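Local coordinates for motility hub protein FimV (Pseudomonas aeruginosa, PDB 4MBQ) that regulates cyclic AMP levels by activating the adenylate cyclase CyaB and supports type IV pilus assembly and twitching motility at the inner membrane, at residues T20-A25 with D39-V44. Residues are numbered along the deposited sequence; the frame is centred on the assembly and turned at random.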
loop_
_atom_site.group_PDB
_atom_site.type_symbol
_atom_site.label_atom_id
_atom_site.label_comp_id
_atom_site.label_asym_id
_atom_site.label_seq_id
_atom_site.Cartn_x
_atom_site.Cartn_y
_atom_site.Cartn_z
ATOM N N THR B 20 -3.182 -9.716 -1.308
ATOM C CA THR B 20 -2.819 -8.467 -0.649
ATOM C C THR B 20 -1.389 -8.070 -0.991
ATOM O O THR B 20 -1.104 -6.907 -1.278
ATOM C CB THR B 20 -2.944 -8.577 0.881
ATOM O OG1 THR B 20 -4.282 -8.955 1.229
ATOM C CG2 THR B 20 -2.609 -7.246 1.541
ATOM N N LYS B 21 -0.489 -9.048 -0.962
ATOM C CA LYS B 21 0.915 -8.790 -1.249
ATOM C C LYS B 21 1.134 -8.389 -2.705
ATOM O O LYS B 21 2.027 -7.602 -3.007
ATOM C CB LYS B 21 1.776 -9.999 -0.863
ATOM C CG LYS B 21 1.901 -10.182 0.646
ATOM C CD LYS B 21 2.678 -11.435 1.018
ATOM C CE LYS B 21 2.820 -11.543 2.534
ATOM N NZ LYS B 21 3.520 -12.784 2.954
ATOM N N LEU B 22 0.311 -8.923 -3.601
ATOM C CA LEU B 22 0.388 -8.562 -5.012
ATOM C C LEU B 22 0.057 -7.086 -5.212
ATOM O O LEU B 22 0.710 -6.391 -5.991
ATOM C CB LEU B 22 -0.548 -9.436 -5.849
ATOM C CG LEU B 22 -0.002 -10.811 -6.241
ATOM C CD1 LEU B 22 -1.069 -11.643 -6.939
ATOM C CD2 LEU B 22 1.216 -10.643 -7.130
ATOM N N ASP B 23 -0.957 -6.608 -4.502
ATOM C CA ASP B 23 -1.322 -5.197 -4.578
ATOM C C ASP B 23 -0.268 -4.314 -3.917
ATOM O O ASP B 23 0.002 -3.211 -4.387
ATOM C CB ASP B 23 -2.709 -4.956 -3.981
ATOM C CG ASP B 23 -3.822 -5.277 -4.960
ATOM O OD1 ASP B 23 -3.754 -4.817 -6.120
ATOM O OD2 ASP B 23 -4.763 -5.999 -4.577
ATOM N N LEU B 24 0.338 -4.811 -2.842
ATOM C CA LEU B 24 1.437 -4.101 -2.193
ATOM C C LEU B 24 2.635 -3.989 -3.128
ATOM O O LEU B 24 3.308 -2.959 -3.167
ATOM C CB LEU B 24 1.856 -4.797 -0.895
ATOM C CG LEU B 24 0.964 -4.596 0.328
ATOM C CD1 LEU B 24 1.666 -5.100 1.579
ATOM C CD2 LEU B 24 0.575 -3.136 0.473
ATOM N N ALA B 25 2.899 -5.054 -3.878
ATOM C CA ALA B 25 3.997 -5.052 -4.834
ATOM C C ALA B 25 3.749 -4.021 -5.926
ATOM O O ALA B 25 4.664 -3.301 -6.327
ATOM C CB ALA B 25 4.188 -6.437 -5.436
ATOM N N ASP B 39 11.127 -8.199 -3.172
ATOM C CA ASP B 39 11.076 -8.905 -1.894
ATOM C C ASP B 39 9.666 -9.409 -1.598
ATOM O O ASP B 39 9.482 -10.534 -1.133
ATOM C CB ASP B 39 11.562 -8.002 -0.757
ATOM C CG ASP B 39 13.006 -7.570 -0.929
ATOM O OD1 ASP B 39 13.690 -8.120 -1.817
ATOM O OD2 ASP B 39 13.460 -6.688 -0.169
ATOM N N ILE B 40 8.673 -8.571 -1.881
ATOM C CA ILE B 40 7.276 -8.933 -1.668
ATOM C C ILE B 40 6.818 -10.008 -2.646
ATOM O O ILE B 40 6.112 -10.945 -2.267
ATOM C CB ILE B 40 6.355 -7.707 -1.801
ATOM C CG1 ILE B 40 6.610 -6.725 -0.660
ATOM C CG2 ILE B 40 4.897 -8.126 -1.799
ATOM C CD1 ILE B 40 5.566 -5.637 -0.564
ATOM N N LEU B 41 7.218 -9.867 -3.906
ATOM C CA LEU B 41 6.843 -10.826 -4.942
ATOM C C LEU B 41 7.459 -12.203 -4.707
ATOM O O LEU B 41 6.887 -13.219 -5.104
ATOM C CB LEU B 41 7.218 -10.296 -6.328
ATOM C CG LEU B 41 6.353 -9.131 -6.818
ATOM C CD1 LEU B 41 6.931 -8.503 -8.078
ATOM C CD2 LEU B 41 4.925 -9.598 -7.055
ATOM N N ASP B 42 8.623 -12.235 -4.060
ATOM C CA ASP B 42 9.267 -13.500 -3.708
ATOM C C ASP B 42 8.351 -14.293 -2.785
ATOM O O ASP B 42 8.289 -15.518 -2.853
ATOM C CB ASP B 42 10.615 -13.249 -3.026
ATOM C CG ASP B 42 11.367 -14.533 -2.722
ATOM O OD1 ASP B 42 11.258 -15.492 -3.514
ATOM O OD2 ASP B 42 12.072 -14.582 -1.692
ATOM N N GLU B 43 7.626 -13.574 -1.933
ATOM C CA GLU B 43 6.702 -14.196 -0.995
ATOM C C GLU B 43 5.445 -14.692 -1.710
ATOM O O GLU B 43 4.912 -15.750 -1.381
ATOM C CB GLU B 43 6.349 -13.215 0.121
ATOM C CG GLU B 43 7.573 -12.670 0.847
ATOM C CD GLU B 43 7.225 -11.703 1.961
ATOM O OE1 GLU B 43 6.033 -11.359 2.105
ATOM O OE2 GLU B 43 8.147 -11.288 2.693
ATOM N N VAL B 44 4.985 -13.931 -2.698
ATOM C CA VAL B 44 3.830 -14.335 -3.497
ATOM C C VAL B 44 4.106 -15.646 -4.243
ATOM O O VAL B 44 3.249 -16.532 -4.303
ATOM C CB VAL B 44 3.422 -13.232 -4.497
ATOM C CG1 VAL B 44 2.280 -13.706 -5.383
ATOM C CG2 VAL B 44 3.033 -11.966 -3.753
#
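Ala25 and Ile40 bring the backbones of 20-25 and 39-44 nearest, CA to CA 6.0 Å. The axes of these antiparallel segments, on helices 15-30 and 34-47, approach to 8.9 Å, with 156° between their N-to-C directions. Alanine suits this place: its single methyl, with no longer branch, lets the backbones come this near. Ala25 CB meets CD2 of Leu41 at 3.6 Å, and Ile40 CG2 lies 4.1 Å from Ala25 CB. Ile40 spreads two arms over helix 15-30. Its CG2, anti to the backbone N, reaches the carbonyl O of Lys21 at 3.2 Å, an oxygen already used by the helical N-H of Ala25; its CD1 ends beside CB of Leu24.

On the flank facing helix 50-62, Leu22, Leu41 and Val44 form an aliphatic cluster. CD2 of Leu22 touches CG1 of Val44 at 3.7 Å and also meets CD2 of Leu41; the Leu22 side chain crosses both at about a right angle. The leucines' long, branched ends suit them to touch across the seam and also meet helix 50-62. Val44 straddles the seam, since its other methyl, CG2, lies against CB of Lys21. Gln52, Ala56, Leu59 and Leu60 of helix 50-62 close over this cluster, while Tyr28 of the third subunit packs on Ile40.

The polar contact lies at the margin. Lys21 offers its CB to the core, then runs extended from CG to NZ. The main partner of NZ is Glu47 OE1, in a salt bridge. Within this contact NZ forms a second salt bridge, 3.0 Å to OE1 of Glu43, a residue long enough to reach the lysine; NZ approaches from above the carboxylate plane (41° out of it). Two carboxylates thus share the ammonium and would favour its charged form.

Close-packed aliphatic branches bury the interior of this helical hairpin, characteristic of a tetratricopeptide repeat in FimV's cytoplasmic domain, and a lysine with an aliphatic stem and a charged tip bridges that interior to the ionic border.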